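Local coordinates for protein beta-1,4-mannanase (Cryptopygus antarcticus, PDB 4OOU) that hydrolyses the internal beta-1,4 linkages of mannan, galactomannan and glucomannan backbones at random, releasing short manno-oligosaccharides, at residues T79-V84 against A175-N180; D115-A120 against P171-W176; S194-S199 against T264-K269; E245-D250 against N256-S261. All blocks are in the same frame, centred on the assembly; numbering follows the deposited sequence.

From the N terminus, contact 1 closes the 79-180 span, reaching across the barrel interior from strand 79-86 to strands 173-177 and 179-180. Contact 2 opens inside that span, on helix 109-122, and ends on the same strand 173-177, sharing Ala-175 and Trp-176 with contact 1; it ties an outer helix to the barrel wall. Contacts 3 and 4 both come after contact 1. Contact 3 joins the loop after strand 179-180 to helix 260-267, and contact 4, nested inside the 194-269 span that contact 3 closes, folds the segment leading into the same helix. The two meet where Asp-197 O faces His-257 NE2, probably a hydrogen bond.

Contact 1: T79-V84 against A175-N180; sequences TARVWV and AWEVLN
Around the edge of the Arg-81 guanidinium, close to its plane, sit the carboxylate of Glu-177 and the amide oxygen of Asn-180; the neighbouring Trp-83 has Arg-81 NH1 at its own edge, while the Asn-180 amide meets that ring obliquely, with Asn-180 ND2 3.3 Å from Trp-83 CH2. Arg-81 grips Glu-177 side-on: NE bonds to Glu-177 OE1 at 3.0 Å, and NH2 to Glu-177 OE2 at 2.7 Å. Both oxygens are approached on their syn sides from somewhat outside the carboxylate plane, the two flat groups being turned 32° apart. The same NH2 also donates to Asn-180 OD1 at 2.7 Å, nearly straight at 166° and on an oxygen lone pair in the carbonyl plane. Arg-81 gets there extended from CG to NE, with CG anti to the backbone N (chi1 -173°). Further partners hold the network: NH1 bridges to Glu-312 and bonds to Asn-43, and Glu-177 OE1 takes a bond from Gln-278. Were a leucine to stand at Arg-81, the buried Glu-177 carboxylate would probably be left without its countercharge and the Asn-180 amide would be freer to turn. Trp-83 and Asn-180 bind substrate, and Glu-312 and Glu-181 are probably the nucleophile and the acid/base; an arginine beside the nucleophile and an asparagine just before the acid/base are consistent with the catalytic barrel of family GH5.

Contact 2: D115-A120 against P171-W176; sequences DLLDYA and PSLAAW
Leu-117 leaves its helix with CG anti to the carbonyl carbon (chi1 -74°), and its second torsion (chi2 162°) then lays CD2 against the base of Leu-173, 4.0 Å from Leu-173 CB. It is one methyl branch of Leu-117 that touches, lying against the root of the other leucine. Leu-173 turns its own CG anti to the backbone N (chi1 -175°), which sends the branched end on to cover a face of the Trp-176 ring, with Leu-173 CG 3.9 Å above the plane and offset toward the rim. Ser-172, one residue earlier, presses on the helix backbone. Its CB and OG each come 3.2 Å from Leu-117 O, and OG also lies 3.5 Å from the CB of Ala-120. The strongest partner of this hydroxyl is Val-125 O, in the chain leading to strand 126-133, to which it is hydrogen-bonded. Leu-167 of helix 149-167 packs on both leucines and on Trp-176. Helix 109-122 is thus seated on the wall of the TIM barrel where strand 173-177 begins. Close packing without a polar bond joins the two segments, leucine on leucine and serine against helix backbone, and the buried hydroxyl is satisfied by the Val-125 carbonyl rather than by the helix it leans on.

Contact 3: S194-S199 against T264-K269; sequences SCYDTS and TGAGGK
Tyr-196 reaches Gly-265 and Ala-266 with the far end of its ring. From CB the side chain turns CG anti to the carbonyl carbon (chi1 -48°), which points the ring at the last turn of helix 260-267. Along the way the side chain rests on Asp-191 and on Lys-216 and Leu-219 of helix 215-232. At the far rim Tyr-196 CE1 passes 4.2 Å from Ala-266 CB, a loose apolar touch at the ring edge. The tip, OH, lies 3.2 Å from Ala-266 CA and 3.6 Å from its CB. Gly-265 O is 3.0 Å from the same OH, but at an angle too poor for a hydrogen bond, so the hydroxyl is packed against the helix backbone rather than bonded to it. The helix closes just beyond: Gly-268 N bonds back to Thr-264 O at 2.8 Å, and Gly-268 then leaves helical geometry with positive phi. In the 194-199 loop, Asp-197 OD1 accepts from Ser-199 N, an Asx turn. A disulfide from Cys-195 to Cys-262 of the helix fastens the two parts covalently. Such a long loop over the C-terminal, substrate-binding end of a TIM barrel carries Gln-187, Gln-204 and Trp-208, which bind substrate.

Contact 4: E245-D250 against N256-S261; sequences ELTQTD and NHYKDS
Asn-256 meets Asp-250 first: its backbone N donates to Asp-250 OD1 at 3.1 Å in an almost perfectly straight bond (179°), arriving from above the carboxylate plane. Its CA also makes a CH contact with Thr-247 O, and its OD1 accepts from Tyr-258 N, which forms an Asx turn. His-257 follows with two links to one threonine, a backbone bond from N to Thr-247 O at 3.0 Å and a weak bond between ND1 and Thr-247 OG1 at 3.2 Å. Tyr-258 then presents its ring edge to the same carbonyl, with CD1 3.5 Å from Thr-247 O, while Gln-248 CG comes obliquely to Tyr-258 CD1 at 3.8 Å; the Tyr-258 hydroxyl is hydrogen-bonded to Glu-183. Lys-259 closes the walk. Its chain bends at the last torsion (chi4 -90°) and brings NZ to Asp-250 OD2, 3.0 Å off on the syn side, as a salt bridge. Arg-255 NH1 is a further ionic partner of Asp-250 OD1. With an alanine here in place of Asp-250, the Lys-259 ammonium would probably lose its countercharge and the Asn-256 backbone N its acceptor. Residues 256-261 lead into helix 260-267, with 245-250 folded back against them, between strand 277-281, where Gln-248 and Lys-259 touch Tyr-277, and helix 215-232, whose Met-215 packs on His-257 and Tyr-258.

Contact 1: T79-V84 against A175-N180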
loop_
_atom_site.group_PDB
_atom_site.type_symbol
_atom_site.label_atom_id
_atom_site.label_comp_id
_atom_site.label_asym_id
_atom_site.label_seq_id
_atom_site.Cartn_x
_atom_site.Cartn_y
_atom_site.Cartn_z
ATOM N N THR A 79 0.590 2.634 -12.271
ATOM C CA THR A 79 0.812 2.686 -10.846
ATOM C C THR A 79 2.020 1.848 -10.465
ATOM O O THR A 79 2.226 0.775 -10.998
ATOM C CB THR A 79 -0.443 2.174 -10.094
ATOM O OG1 THR A 79 -1.507 3.111 -10.253
ATOM C CG2 THR A 79 -0.184 1.993 -8.596
ATOM N N ALA A 80 2.794 2.357 -9.516
ATOM C CA ALA A 80 3.857 1.602 -8.871
ATOM C C ALA A 80 3.760 1.751 -7.351
ATOM O O ALA A 80 3.643 2.861 -6.838
ATOM C CB ALA A 80 5.212 2.083 -9.355
ATOM N N ARG A 81 3.786 0.625 -6.640
ATOM C CA ARG A 81 3.833 0.615 -5.173
ATOM C C ARG A 81 5.311 0.418 -4.777
ATOM O O ARG A 81 6.007 -0.509 -5.263
ATOM C CB ARG A 81 2.970 -0.512 -4.647
ATOM C CG ARG A 81 2.743 -0.600 -3.147
ATOM C CD ARG A 81 1.898 -1.825 -2.863
ATOM N NE ARG A 81 1.625 -2.040 -1.457
ATOM C CZ ARG A 81 2.032 -3.078 -0.730
ATOM N NH1 ARG A 81 2.790 -4.049 -1.256
ATOM N NH2 ARG A 81 1.654 -3.160 0.540
ATOM N N VAL A 82 5.794 1.314 -3.914
ATOM C CA VAL A 82 7.205 1.345 -3.602
ATOM C C VAL A 82 7.414 1.701 -2.146
ATOM O O VAL A 82 6.741 2.563 -1.615
ATOM C CB VAL A 82 7.944 2.321 -4.535
ATOM C CG1 VAL A 82 7.253 3.659 -4.572
ATOM C CG2 VAL A 82 9.415 2.470 -4.130
ATOM N N TRP A 83 8.357 0.995 -1.520
ATOM C CA TRP A 83 8.523 0.959 -0.077
ATOM C C TRP A 83 9.550 2.001 0.381
ATOM O O TRP A 83 10.547 2.231 -0.306
ATOM C CB TRP A 83 8.960 -0.451 0.327
ATOM C CG TRP A 83 7.896 -1.526 0.225
ATOM C CD1 TRP A 83 6.806 -1.555 -0.602
ATOM C CD2 TRP A 83 7.846 -2.734 0.973
ATOM N NE1 TRP A 83 6.077 -2.686 -0.386
ATOM C CE2 TRP A 83 6.699 -3.429 0.570
ATOM C CE3 TRP A 83 8.659 -3.287 1.957
ATOM C CZ2 TRP A 83 6.343 -4.634 1.119
ATOM C CZ3 TRP A 83 8.306 -4.484 2.505
ATOM C CH2 TRP A 83 7.164 -5.150 2.090
ATOM N N VAL A 84 9.302 2.621 1.540
ATOM C CA VAL A 84 10.137 3.727 2.053
ATOM C C VAL A 84 10.912 3.441 3.362
ATOM O O VAL A 84 12.105 3.105 3.310
ATOM C CB VAL A 84 9.341 5.057 2.174
ATOM C CG1 VAL A 84 10.311 6.230 2.365
ATOM C CG2 VAL A 84 8.496 5.283 0.928
ATOM N N ALA A 175 -1.232 7.696 -3.193
ATOM C CA ALA A 175 -1.624 7.300 -1.817
ATOM C C ALA A 175 -0.444 6.954 -0.914
ATOM O O ALA A 175 0.649 6.576 -1.375
ATOM C CB ALA A 175 -2.552 6.114 -1.883
ATOM N N TRP A 176 -0.679 7.074 0.385
ATOM C CA TRP A 176 0.289 6.627 1.390
ATOM C C TRP A 176 -0.222 5.341 1.995
ATOM O O TRP A 176 -1.404 5.221 2.293
ATOM C CB TRP A 176 0.433 7.661 2.506
ATOM C CG TRP A 176 0.715 9.035 2.015
ATOM C CD1 TRP A 176 -0.163 9.894 1.395
ATOM C CD2 TRP A 176 1.958 9.711 2.074
ATOM N NE1 TRP A 176 0.468 11.063 1.063
ATOM C CE2 TRP A 176 1.774 10.981 1.465
ATOM C CE3 TRP A 176 3.221 9.368 2.562
ATOM C CZ2 TRP A 176 2.797 11.923 1.380
ATOM C CZ3 TRP A 176 4.233 10.284 2.462
ATOM C CH2 TRP A 176 4.014 11.560 1.885
ATOM N N GLU A 177 0.668 4.384 2.202
ATOM C CA GLU A 177 0.311 3.165 2.916
ATOM C C GLU A 177 1.081 3.084 4.218
ATOM O O GLU A 177 2.320 3.046 4.267
ATOM C CB GLU A 177 0.579 1.947 2.068
ATOM C CG GLU A 177 0.231 0.663 2.754
ATOM C CD GLU A 177 0.295 -0.542 1.834
ATOM O OE1 GLU A 177 0.263 -0.373 0.584
ATOM O OE2 GLU A 177 0.389 -1.661 2.405
ATOM N N VAL A 178 0.332 3.028 5.293
ATOM C CA VAL A 178 0.942 3.124 6.601
ATOM C C VAL A 178 1.806 1.943 6.871
ATOM O O VAL A 178 2.948 2.082 7.289
ATOM C CB VAL A 178 -0.101 3.182 7.728
ATOM C CG1 VAL A 178 0.599 3.432 9.048
ATOM C CG2 VAL A 178 -1.105 4.272 7.450
ATOM N N LEU A 179 1.245 0.764 6.667
ATOM C CA LEU A 179 1.910 -0.447 7.125
ATOM C C LEU A 179 1.529 -1.585 6.194
ATOM O O LEU A 179 0.376 -1.695 5.785
ATOM C CB LEU A 179 1.494 -0.722 8.553
ATOM C CG LEU A 179 2.147 -1.908 9.260
ATOM C CD1 LEU A 179 3.654 -1.712 9.445
ATOM C CD2 LEU A 179 1.464 -2.137 10.600
ATOM N N ASN A 180 2.513 -2.391 5.812
ATOM C CA ASN A 180 2.304 -3.484 4.864
ATOM C C ASN A 180 2.176 -4.794 5.658
ATOM O O ASN A 180 3.009 -5.069 6.542
ATOM C CB ASN A 180 3.490 -3.583 3.901
ATOM C CG ASN A 180 3.511 -4.912 3.117
ATOM O OD1 ASN A 180 2.809 -5.054 2.109
ATOM N ND2 ASN A 180 4.296 -5.887 3.585
#

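Contact 2: D115-A120 against P171-W176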
loop_
_atom_site.group_PDB
_atom_site.type_symbol
_atom_site.label_atom_id
_atom_site.label_comp_id
_atom_site.label_asym_id
_atom_site.label_seq_id
_atom_site.Cartn_x
_atom_site.Cartn_y
_atom_site.Cartn_z
ATOM N N ASP A 115 12.137 13.879 -6.204
ATOM C CA ASP A 115 12.670 13.550 -7.531
ATOM C C ASP A 115 11.880 12.439 -8.215
ATOM O O ASP A 115 11.515 12.536 -9.392
ATOM C CB ASP A 115 14.142 13.122 -7.460
ATOM C CG ASP A 115 14.803 13.063 -8.840
ATOM O OD1 ASP A 115 15.220 14.105 -9.365
ATOM O OD2 ASP A 115 14.914 11.969 -9.403
ATOM N N LEU A 116 11.637 11.370 -7.469
ATOM C CA LEU A 116 11.073 10.163 -8.064
ATOM C C LEU A 116 9.661 10.466 -8.458
ATOM O O LEU A 116 9.223 10.016 -9.516
ATOM C CB LEU A 116 11.117 8.957 -7.114
ATOM C CG LEU A 116 10.753 7.602 -7.765
ATOM C CD1 LEU A 116 11.610 7.182 -8.963
ATOM C CD2 LEU A 116 10.805 6.495 -6.736
ATOM N N LEU A 117 8.963 11.249 -7.622
ATOM C CA LEU A 117 7.585 11.592 -7.896
ATOM C C LEU A 117 7.452 12.479 -9.155
ATOM O O LEU A 117 6.527 12.291 -9.967
ATOM C CB LEU A 117 6.946 12.240 -6.672
ATOM C CG LEU A 117 6.638 11.234 -5.564
ATOM C CD1 LEU A 117 6.401 11.858 -4.193
ATOM C CD2 LEU A 117 5.407 10.435 -5.941
ATOM N N ASP A 118 8.384 13.419 -9.317
ATOM C CA ASP A 118 8.418 14.296 -10.492
ATOM C C ASP A 118 8.645 13.463 -11.767
ATOM O O ASP A 118 8.142 13.808 -12.840
ATOM C CB ASP A 118 9.553 15.358 -10.366
ATOM C CG ASP A 118 9.301 16.409 -9.271
ATOM O OD1 ASP A 118 8.252 16.389 -8.619
ATOM O OD2 ASP A 118 10.161 17.280 -9.063
ATOM N N TYR A 119 9.433 12.387 -11.652
ATOM C CA TYR A 119 9.825 11.627 -12.828
ATOM C C TYR A 119 8.635 10.800 -13.231
ATOM O O TYR A 119 8.306 10.688 -14.412
ATOM C CB TYR A 119 11.027 10.712 -12.561
ATOM C CG TYR A 119 11.460 10.024 -13.810
ATOM C CD1 TYR A 119 12.345 10.617 -14.678
ATOM C CD2 TYR A 119 10.939 8.783 -14.159
ATOM C CE1 TYR A 119 12.739 9.982 -15.850
ATOM C CE2 TYR A 119 11.309 8.142 -15.329
ATOM C CZ TYR A 119 12.213 8.742 -16.177
ATOM O OH TYR A 119 12.593 8.118 -17.348
ATOM N N ALA A 120 7.989 10.244 -12.216
ATOM C CA ALA A 120 6.861 9.359 -12.387
ATOM C C ALA A 120 5.709 10.077 -13.073
ATOM O O ALA A 120 5.048 9.527 -13.960
ATOM C CB ALA A 120 6.404 8.864 -11.012
ATOM N N PRO A 171 0.910 15.468 -7.909
ATOM C CA PRO A 171 -0.262 14.688 -8.326
ATOM C C PRO A 171 0.056 13.219 -8.572
ATOM O O PRO A 171 -0.824 12.362 -8.464
ATOM C CB PRO A 171 -0.682 15.377 -9.631
ATOM C CG PRO A 171 -0.143 16.763 -9.513
ATOM C CD PRO A 171 1.187 16.568 -8.855
ATOM N N SER A 172 1.325 12.981 -8.890
ATOM C CA SER A 172 1.899 11.672 -9.032
ATOM C C SER A 172 1.780 10.785 -7.770
ATOM O O SER A 172 1.876 9.553 -7.872
ATOM C CB SER A 172 3.364 11.821 -9.401
ATOM O OG SER A 172 3.634 10.886 -10.416
ATOM N N LEU A 173 1.604 11.409 -6.603
ATOM C CA LEU A 173 1.484 10.674 -5.347
ATOM C C LEU A 173 0.048 10.286 -5.141
ATOM O O LEU A 173 -0.761 11.073 -4.652
ATOM C CB LEU A 173 1.975 11.504 -4.162
ATOM C CG LEU A 173 2.035 10.876 -2.756
ATOM C CD1 LEU A 173 2.630 9.488 -2.767
ATOM C CD2 LEU A 173 2.862 11.750 -1.847
ATOM N N ALA A 174 -0.269 9.061 -5.532
ATOM C CA ALA A 174 -1.620 8.577 -5.437
ATOM C C ALA A 174 -2.058 8.359 -3.989
ATOM O O ALA A 174 -3.122 8.777 -3.605
ATOM C CB ALA A 174 -1.757 7.290 -6.242
ATOM N N ALA A 175 -1.232 7.696 -3.193
ATOM C CA ALA A 175 -1.624 7.300 -1.817
ATOM C C ALA A 175 -0.444 6.954 -0.914
ATOM O O ALA A 175 0.649 6.576 -1.375
ATOM C CB ALA A 175 -2.552 6.114 -1.883
ATOM N N TRP A 176 -0.679 7.074 0.385
ATOM C CA TRP A 176 0.289 6.627 1.390
ATOM C C TRP A 176 -0.222 5.341 1.995
ATOM O O TRP A 176 -1.404 5.221 2.293
ATOM C CB TRP A 176 0.433 7.661 2.506
ATOM C CG TRP A 176 0.715 9.035 2.015
ATOM C CD1 TRP A 176 -0.163 9.894 1.395
ATOM C CD2 TRP A 176 1.958 9.711 2.074
ATOM N NE1 TRP A 176 0.468 11.063 1.063
ATOM C CE2 TRP A 176 1.774 10.981 1.465
ATOM C CE3 TRP A 176 3.221 9.368 2.562
ATOM C CZ2 TRP A 176 2.797 11.923 1.380
ATOM C CZ3 TRP A 176 4.233 10.284 2.462
ATOM C CH2 TRP A 176 4.014 11.560 1.885
#

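Contact 3: S194-S199 against T264-K269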
loop_
_atom_site.group_PDB
_atom_site.type_symbol
_atom_site.label_atom_id
_atom_site.label_comp_id
_atom_site.label_asym_id
_atom_site.label_seq_id
_atom_site.Cartn_x
_atom_site.Cartn_y
_atom_site.Cartn_z
ATOM N N SER A 194 -14.566 -6.945 18.891
ATOM C CA SER A 194 -14.205 -7.841 17.791
ATOM C C SER A 194 -13.308 -7.215 16.706
ATOM O O SER A 194 -12.725 -7.955 15.901
ATOM C CB SER A 194 -15.457 -8.445 17.171
ATOM O OG SER A 194 -16.130 -7.481 16.399
ATOM N N CYS A 195 -13.217 -5.879 16.678
ATOM C CA CYS A 195 -12.052 -5.196 16.117
ATOM C C CYS A 195 -10.685 -5.695 16.607
ATOM O O CYS A 195 -9.697 -5.534 15.870
ATOM C CB CYS A 195 -12.050 -3.698 16.426
ATOM S SG CYS A 195 -13.421 -2.781 15.735
ATOM N N TYR A 196 -10.600 -6.205 17.844
ATOM C CA TYR A 196 -9.324 -6.688 18.408
ATOM C C TYR A 196 -9.227 -8.234 18.484
ATOM O O TYR A 196 -8.133 -8.774 18.577
ATOM C CB TYR A 196 -9.032 -6.028 19.777
ATOM C CG TYR A 196 -9.203 -4.503 19.823
ATOM C CD1 TYR A 196 -8.878 -3.703 18.717
ATOM C CD2 TYR A 196 -9.711 -3.859 20.969
ATOM C CE1 TYR A 196 -9.061 -2.314 18.751
ATOM C CE2 TYR A 196 -9.881 -2.471 21.018
ATOM C CZ TYR A 196 -9.553 -1.700 19.902
ATOM O OH TYR A 196 -9.699 -0.324 19.900
ATOM N N ASP A 197 -10.343 -8.959 18.423
ATOM C CA ASP A 197 -10.273 -10.422 18.555
ATOM C C ASP A 197 -9.675 -11.036 17.300
ATOM O O ASP A 197 -10.206 -10.827 16.221
ATOM C CB ASP A 197 -11.663 -11.027 18.806
ATOM C CG ASP A 197 -11.615 -12.538 19.052
ATOM O OD1 ASP A 197 -11.399 -13.320 18.097
ATOM O OD2 ASP A 197 -11.810 -12.943 20.215
ATOM N N THR A 198 -8.598 -11.800 17.440
ATOM C CA THR A 198 -7.891 -12.362 16.286
ATOM C C THR A 198 -7.577 -13.849 16.519
ATOM O O THR A 198 -6.574 -14.413 16.038
ATOM C CB THR A 198 -6.594 -11.559 15.980
ATOM O OG1 THR A 198 -5.676 -11.564 17.087
ATOM C CG2 THR A 198 -6.910 -10.092 15.643
ATOM N N SER A 199 -8.478 -14.485 17.253
ATOM C CA SER A 199 -8.249 -15.826 17.747
ATOM C C SER A 199 -8.289 -16.849 16.641
ATOM O O SER A 199 -7.801 -17.967 16.819
ATOM C CB SER A 199 -9.255 -16.192 18.855
ATOM O OG SER A 199 -10.564 -15.791 18.538
ATOM N N THR A 264 -10.773 4.235 14.413
ATOM C CA THR A 264 -11.166 5.428 15.147
ATOM C C THR A 264 -11.336 5.099 16.659
ATOM O O THR A 264 -10.829 5.811 17.525
ATOM C CB THR A 264 -12.393 6.049 14.416
ATOM O OG1 THR A 264 -12.012 7.329 13.880
ATOM C CG2 THR A 264 -13.679 6.102 15.256
ATOM N N GLY A 265 -11.974 3.970 16.953
ATOM C CA GLY A 265 -12.034 3.430 18.308
ATOM C C GLY A 265 -10.751 2.863 18.896
ATOM O O GLY A 265 -10.739 2.481 20.045
ATOM N N ALA A 266 -9.665 2.800 18.149
ATOM C CA ALA A 266 -8.396 2.303 18.714
ATOM C C ALA A 266 -7.517 3.438 19.252
ATOM O O ALA A 266 -6.784 3.275 20.234
ATOM C CB ALA A 266 -7.620 1.513 17.672
ATOM N N GLY A 267 -7.546 4.567 18.566
ATOM C CA GLY A 267 -6.608 5.634 18.850
ATOM C C GLY A 267 -7.270 6.977 18.993
ATOM O O GLY A 267 -6.613 7.951 19.333
ATOM N N GLY A 268 -8.563 7.018 18.696
ATOM C CA GLY A 268 -9.396 8.114 19.108
ATOM C C GLY A 268 -9.216 9.289 18.213
ATOM O O GLY A 268 -9.651 10.371 18.552
ATOM N N LYS A 269 -8.566 9.081 17.073
ATOM C CA LYS A 269 -8.374 10.153 16.115
ATOM C C LYS A 269 -9.353 9.885 14.989
ATOM O O LYS A 269 -9.361 8.811 14.360
ATOM C CB LYS A 269 -6.910 10.310 15.687
ATOM C CG LYS A 269 -6.034 10.680 16.888
ATOM C CD LYS A 269 -4.955 11.718 16.598
ATOM C CE LYS A 269 -3.893 11.762 17.701
ATOM N NZ LYS A 269 -4.111 12.886 18.652
#

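Contact 4: E245-D250 against N256-S261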
loop_
_atom_site.group_PDB
_atom_site.type_symbol
_atom_site.label_atom_id
_atom_site.label_comp_id
_atom_site.label_asym_id
_atom_site.label_seq_id
_atom_site.Cartn_x
_atom_site.Cartn_y
_atom_site.Cartn_z
ATOM N N GLU A 245 -7.287 -11.677 2.149
ATOM C CA GLU A 245 -8.705 -11.285 2.281
ATOM C C GLU A 245 -9.261 -11.327 3.725
ATOM O O GLU A 245 -10.109 -10.487 4.080
ATOM C CB GLU A 245 -9.553 -12.178 1.362
ATOM C CG GLU A 245 -9.656 -13.653 1.784
ATOM C CD GLU A 245 -8.545 -14.566 1.290
ATOM O OE1 GLU A 245 -7.614 -14.149 0.555
ATOM O OE2 GLU A 245 -8.612 -15.760 1.666
ATOM N N LEU A 246 -8.740 -12.282 4.530
ATOM C CA LEU A 246 -9.233 -12.663 5.885
ATOM C C LEU A 246 -9.496 -11.561 6.899
ATOM O O LEU A 246 -10.189 -11.766 7.927
ATOM C CB LEU A 246 -8.224 -13.605 6.549
ATOM C CG LEU A 246 -8.252 -15.128 6.317
ATOM C CD1 LEU A 246 -9.212 -15.632 5.255
ATOM C CD2 LEU A 246 -6.850 -15.625 6.002
ATOM N N THR A 247 -8.936 -10.399 6.619
ATOM C CA THR A 247 -8.865 -9.363 7.600
ATOM C C THR A 247 -9.394 -8.043 7.052
ATOM O O THR A 247 -9.328 -7.008 7.720
ATOM C CB THR A 247 -7.420 -9.315 8.098
ATOM O OG1 THR A 247 -7.366 -8.652 9.346
ATOM C CG2 THR A 247 -6.554 -8.625 7.159
ATOM N N GLN A 248 -9.963 -8.066 5.850
ATOM C CA GLN A 248 -10.530 -6.838 5.282
ATOM C C GLN A 248 -11.911 -7.045 4.652
ATOM O O GLN A 248 -12.363 -6.263 3.802
ATOM C CB GLN A 248 -9.533 -6.141 4.330
ATOM C CG GLN A 248 -8.557 -5.218 5.068
ATOM C CD GLN A 248 -7.717 -4.364 4.146
ATOM O OE1 GLN A 248 -8.184 -3.917 3.103
ATOM N NE2 GLN A 248 -6.468 -4.123 4.530
ATOM N N THR A 249 -12.609 -8.067 5.132
ATOM C CA THR A 249 -14.022 -8.229 4.820
ATOM C C THR A 249 -14.778 -8.719 6.050
ATOM O O THR A 249 -14.254 -9.528 6.838
ATOM C CB THR A 249 -14.193 -9.228 3.679
ATOM O OG1 THR A 249 -15.563 -9.226 3.231
ATOM C CG2 THR A 249 -13.733 -10.630 4.134
ATOM N N ASP A 250 -16.011 -8.254 6.223
ATOM C CA ASP A 250 -16.879 -8.876 7.238
ATOM C C ASP A 250 -17.626 -10.087 6.683
ATOM O O ASP A 250 -18.247 -10.854 7.436
ATOM C CB ASP A 250 -17.813 -7.847 7.856
ATOM C CG ASP A 250 -17.078 -6.938 8.767
ATOM O OD1 ASP A 250 -16.402 -7.457 9.670
ATOM O OD2 ASP A 250 -17.115 -5.715 8.560
ATOM N N ASN A 256 -13.376 -7.561 9.074
ATOM C CA ASN A 256 -12.710 -6.375 8.528
ATOM C C ASN A 256 -12.143 -5.591 9.706
ATOM O O ASN A 256 -12.865 -4.839 10.355
ATOM C CB ASN A 256 -13.710 -5.518 7.733
ATOM C CG ASN A 256 -13.085 -4.269 7.108
ATOM O OD1 ASN A 256 -11.893 -3.953 7.291
ATOM N ND2 ASN A 256 -13.908 -3.535 6.363
ATOM N N HIS A 257 -10.848 -5.748 9.969
ATOM C CA HIS A 257 -10.237 -5.097 11.112
ATOM C C HIS A 257 -9.879 -3.647 10.919
ATOM O O HIS A 257 -9.416 -3.037 11.868
ATOM C CB HIS A 257 -8.971 -5.830 11.551
ATOM C CG HIS A 257 -9.247 -7.046 12.353
ATOM N ND1 HIS A 257 -9.392 -8.292 11.785
ATOM C CD2 HIS A 257 -9.425 -7.211 13.682
ATOM C CE1 HIS A 257 -9.634 -9.180 12.733
ATOM N NE2 HIS A 257 -9.666 -8.549 13.897
ATOM N N TYR A 258 -10.091 -3.091 9.724
ATOM C CA TYR A 258 -9.595 -1.748 9.402
ATOM C C TYR A 258 -10.687 -0.766 8.950
ATOM O O TYR A 258 -10.382 0.319 8.435
ATOM C CB TYR A 258 -8.465 -1.847 8.370
ATOM C CG TYR A 258 -7.338 -2.809 8.774
ATOM C CD1 TYR A 258 -7.408 -4.143 8.474
ATOM C CD2 TYR A 258 -6.214 -2.368 9.438
ATOM C CE1 TYR A 258 -6.396 -5.012 8.816
ATOM C CE2 TYR A 258 -5.199 -3.231 9.789
ATOM C CZ TYR A 258 -5.297 -4.564 9.472
ATOM O OH TYR A 258 -4.298 -5.469 9.816
ATOM N N LYS A 259 -11.952 -1.128 9.172
ATOM C CA LYS A 259 -13.072 -0.192 8.945
ATOM C C LYS A 259 -12.973 1.045 9.823
ATOM O O LYS A 259 -12.452 0.984 10.926
ATOM C CB LYS A 259 -14.468 -0.861 9.107
ATOM C CG LYS A 259 -14.749 -1.799 10.297
ATOM C CD LYS A 259 -16.029 -2.595 9.987
ATOM C CE LYS A 259 -16.587 -3.417 11.152
ATOM N NZ LYS A 259 -16.067 -4.817 11.257
ATOM N N ASP A 260 -13.454 2.171 9.312
ATOM C CA ASP A 260 -13.498 3.412 10.100
ATOM C C ASP A 260 -13.747 3.144 11.603
ATOM O O ASP A 260 -12.864 3.429 12.415
ATOM C CB ASP A 260 -14.562 4.374 9.557
ATOM C CG ASP A 260 -14.216 4.944 8.177
ATOM O OD1 ASP A 260 -13.486 4.307 7.356
ATOM O OD2 ASP A 260 -14.714 6.057 7.906
ATOM N N SER A 261 -14.908 2.587 11.980
ATOM C CA SER A 261 -15.239 2.366 13.429
ATOM C C SER A 261 -14.034 1.820 14.239
ATOM O O SER A 261 -13.642 2.408 15.267
ATOM C CB SER A 261 -16.527 1.504 13.655
ATOM O OG SER A 261 -16.306 0.098 13.600
#